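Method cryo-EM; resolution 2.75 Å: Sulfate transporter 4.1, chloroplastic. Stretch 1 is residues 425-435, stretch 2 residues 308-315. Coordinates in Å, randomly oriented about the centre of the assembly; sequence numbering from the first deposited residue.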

# COMPACT_ATOMS: atom_id res chain seq x y z
N MET A 425 -36.20 -26.62 -25.61
CA MET A 425 -36.91 -26.98 -24.40
C MET A 425 -36.64 -26.03 -23.25
O MET A 425 -37.30 -26.14 -22.21
CB MET A 425 -36.55 -28.41 -23.97
CG MET A 425 -36.90 -29.47 -25.00
SD MET A 425 -38.62 -30.00 -24.89
CE MET A 425 -39.20 -29.64 -26.55
N PHE A 426 -35.69 -25.10 -23.40
CA PHE A 426 -35.35 -24.19 -22.31
C PHE A 426 -36.32 -23.03 -22.18
O PHE A 426 -36.33 -22.37 -21.13
CB PHE A 426 -33.94 -23.65 -22.50
CG PHE A 426 -32.86 -24.63 -22.15
CD1 PHE A 426 -33.15 -25.75 -21.40
CD2 PHE A 426 -31.56 -24.43 -22.58
CE1 PHE A 426 -32.16 -26.66 -21.07
CE2 PHE A 426 -30.57 -25.33 -22.26
CZ PHE A 426 -30.87 -26.45 -21.51
N LYS A 427 -37.15 -22.77 -23.19
CA LYS A 427 -38.04 -21.62 -23.16
C LYS A 427 -39.20 -21.77 -22.19
O LYS A 427 -39.89 -20.78 -21.93
CB LYS A 427 -38.58 -21.33 -24.57
CG LYS A 427 -39.48 -22.42 -25.12
CD LYS A 427 -39.93 -22.07 -26.53
CE LYS A 427 -40.85 -23.14 -27.10
NZ LYS A 427 -41.29 -22.83 -28.48
N TYR A 428 -39.42 -22.96 -21.64
CA TYR A 428 -40.48 -23.18 -20.67
C TYR A 428 -40.01 -23.04 -19.23
O TYR A 428 -40.80 -23.27 -18.31
CB TYR A 428 -41.10 -24.57 -20.87
CG TYR A 428 -41.52 -24.86 -22.29
CD1 TYR A 428 -42.43 -24.04 -22.94
CD2 TYR A 428 -41.01 -25.95 -22.97
CE1 TYR A 428 -42.82 -24.30 -24.24
CE2 TYR A 428 -41.40 -26.22 -24.27
CZ TYR A 428 -42.30 -25.40 -24.90
OH TYR A 428 -42.69 -25.66 -26.19
N ILE A 429 -38.75 -22.68 -19.01
CA ILE A 429 -38.20 -22.55 -17.66
C ILE A 429 -38.70 -21.25 -17.04
O ILE A 429 -38.48 -20.18 -17.61
CB ILE A 429 -36.67 -22.61 -17.67
CG1 ILE A 429 -36.18 -23.98 -18.13
CG2 ILE A 429 -36.12 -22.28 -16.29
CD1 ILE A 429 -34.68 -24.08 -18.26
N PRO A 430 -39.37 -21.29 -15.90
CA PRO A 430 -39.79 -20.05 -15.24
C PRO A 430 -38.59 -19.26 -14.74
O PRO A 430 -37.54 -19.82 -14.39
CB PRO A 430 -40.66 -20.54 -14.07
CG PRO A 430 -41.03 -21.94 -14.42
CD PRO A 430 -39.87 -22.48 -15.19
N GLN A 431 -38.75 -17.94 -14.71
CA GLN A 431 -37.69 -17.08 -14.20
C GLN A 431 -37.54 -17.21 -12.69
O GLN A 431 -36.43 -17.06 -12.15
CB GLN A 431 -37.95 -15.63 -14.58
CG GLN A 431 -38.01 -15.39 -16.08
CD GLN A 431 -38.38 -13.97 -16.43
OE1 GLN A 431 -38.88 -13.70 -17.52
NE2 GLN A 431 -38.14 -13.05 -15.51
N CYS A 432 -38.64 -17.47 -11.98
CA CYS A 432 -38.55 -17.66 -10.54
C CYS A 432 -37.72 -18.88 -10.18
O CYS A 432 -37.07 -18.90 -9.13
CB CYS A 432 -39.95 -17.76 -9.93
SG CYS A 432 -40.89 -19.21 -10.47
N ALA A 433 -37.72 -19.90 -11.04
CA ALA A 433 -36.85 -21.06 -10.80
C ALA A 433 -35.38 -20.67 -10.86
O ALA A 433 -34.59 -21.09 -10.01
CB ALA A 433 -37.16 -22.16 -11.82
N LEU A 434 -35.00 -19.87 -11.85
CA LEU A 434 -33.62 -19.41 -11.93
C LEU A 434 -33.26 -18.52 -10.75
O LEU A 434 -32.15 -18.58 -10.22
CB LEU A 434 -33.39 -18.68 -13.25
CG LEU A 434 -33.72 -19.45 -14.53
CD1 LEU A 434 -33.31 -18.65 -15.75
CD2 LEU A 434 -33.04 -20.81 -14.53
N ALA A 435 -34.21 -17.67 -10.32
CA ALA A 435 -33.97 -16.85 -9.14
C ALA A 435 -33.75 -17.72 -7.91
O ALA A 435 -32.87 -17.43 -7.09
CB ALA A 435 -35.14 -15.90 -8.92
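Stretch 2 308-315: ISLVGEIP

Stretch 2 (308-315) lies as an irregular, largely extended segment along the turn and helix start of stretch 1 (425-435), burying 583 Å² of surface summed over both sides. The two run in opposite directions: Ser-309 lies beside Gln-431, Leu-310 beside Pro-430 (CA to CA 4.3 Å), Gly-312 beside Lys-427 (CA to CA 4.8 Å) and Ile-314 beside Phe-426. Stretch 1 receives it with a type I turn from Phe-426 to Ile-429, closed by Ile-429 N donating to Phe-426 O at 3.2 Å, after which Pro-430 takes the N-cap position and the helix starts at Gln-431.

Two backbone hydrogen bonds make a single beta bridge between Pro-430 and Leu-310. Gln-431 N donates to Ser-309 O at 2.8 Å and nearly straight (167°), so an amide in the first turn of the helix, where no preceding turn supplies a carbonyl, is satisfied from stretch 2. Val-311 N donates to Ile-429 O at 3.1 Å, more bent at 143°. Proline has no amide hydrogen to give, and both bonds are made by the residues flanking Pro-430. The same two acceptors also receive CA-H...O contacts, Pro-430 CA to Ser-309 O at 3.3 Å and Leu-310 CA to Ile-429 O at 3.5 Å. A third such contact joins Lys-427 CA to Gly-312 O at 3.4 Å. Within the helix, Ala-435 N donates to Gln-431 O at 2.9 Å, while the bond from Ala-433 N to Pro-430 O is weak at 3.4 Å. The side-chain amide of Gln-431 reaches the neighbourhood of Ser-309 and Leu-310, but its orientation is uncertain.

Apolar packing lines the bridge. Val-311, with chi1 in m, brings CG1 to 3.7 Å from Leu-434 CD1 and 4.4 Å from Ile-429 CB; its CG2 lies 3.1 Å from Phe-426 O, the carbonyl that closes the turn. Further along, Ile-314 points toward stretch 1 and sets CD1 3.7 Å from Phe-426 CB. Leu-310 points away overall, yet its CB lies 3.5 Å from Lys-427 O and its CD2 4.0 Å from Tyr-428 O. Lys-427 CB rests 3.2 Å from Gly-312 O, while the extended remainder of that side chain leads away. Gly-312 adopts phi/psi of 81/-174°, where a CB would be jammed against the carbonyl O of Val-311, so the backbone conformation itself calls for glycine; that CB would point away from stretch 1, whose packing therefore does not come into it.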

# COMPACT_ATOMS: atom_id res chain seq x y z
N ILE A 308 -46.76 -15.99 -13.63
CA ILE A 308 -45.39 -16.45 -13.75
C ILE A 308 -44.83 -16.02 -15.10
O ILE A 308 -45.56 -15.82 -16.07
CB ILE A 308 -45.30 -17.97 -13.56
CG1 ILE A 308 -46.06 -18.69 -14.67
CG2 ILE A 308 -45.83 -18.37 -12.20
CD1 ILE A 308 -45.76 -20.17 -14.75
N SER A 309 -43.51 -15.89 -15.16
CA SER A 309 -42.82 -15.45 -16.37
C SER A 309 -41.79 -16.50 -16.78
O SER A 309 -41.10 -17.07 -15.94
CB SER A 309 -42.12 -14.11 -16.15
OG SER A 309 -41.47 -13.68 -17.33
N LEU A 310 -41.71 -16.75 -18.08
CA LEU A 310 -40.77 -17.71 -18.65
C LEU A 310 -39.60 -16.97 -19.28
O LEU A 310 -39.67 -15.78 -19.57
CB LEU A 310 -41.47 -18.60 -19.68
CG LEU A 310 -42.88 -19.06 -19.32
CD1 LEU A 310 -43.48 -19.87 -20.46
CD2 LEU A 310 -42.89 -19.85 -18.03
N VAL A 311 -38.51 -17.71 -19.50
CA VAL A 311 -37.31 -17.09 -20.05
C VAL A 311 -37.49 -16.68 -21.50
O VAL A 311 -36.69 -15.89 -22.03
CB VAL A 311 -36.10 -18.04 -19.91
CG1 VAL A 311 -35.82 -18.33 -18.45
CG2 VAL A 311 -36.34 -19.31 -20.69
N GLY A 312 -38.51 -17.20 -22.18
CA GLY A 312 -38.75 -16.85 -23.56
C GLY A 312 -37.88 -17.63 -24.52
O GLY A 312 -37.14 -18.54 -24.15
N GLU A 313 -37.97 -17.24 -25.79
CA GLU A 313 -37.22 -17.91 -26.84
C GLU A 313 -35.72 -17.75 -26.62
O GLU A 313 -35.25 -16.66 -26.27
CB GLU A 313 -37.61 -17.37 -28.21
CG GLU A 313 -39.04 -17.69 -28.62
CD GLU A 313 -40.05 -16.73 -28.03
OE1 GLU A 313 -39.64 -15.77 -27.35
OE2 GLU A 313 -41.27 -16.93 -28.25
N ILE A 314 -34.98 -18.83 -26.82
CA ILE A 314 -33.53 -18.86 -26.64
C ILE A 314 -32.91 -19.25 -27.97
O ILE A 314 -33.33 -20.25 -28.57
CB ILE A 314 -33.10 -19.83 -25.53
CG1 ILE A 314 -33.22 -19.17 -24.16
CG2 ILE A 314 -31.67 -20.31 -25.75
CD1 ILE A 314 -32.96 -20.10 -23.00
N PRO A 315 -31.94 -18.50 -28.48
CA PRO A 315 -31.33 -18.86 -29.77
C PRO A 315 -30.62 -20.20 -29.71
O PRO A 315 -30.05 -20.59 -28.69
CB PRO A 315 -30.34 -17.72 -30.02
CG PRO A 315 -30.06 -17.15 -28.67
CD PRO A 315 -31.33 -17.29 -27.90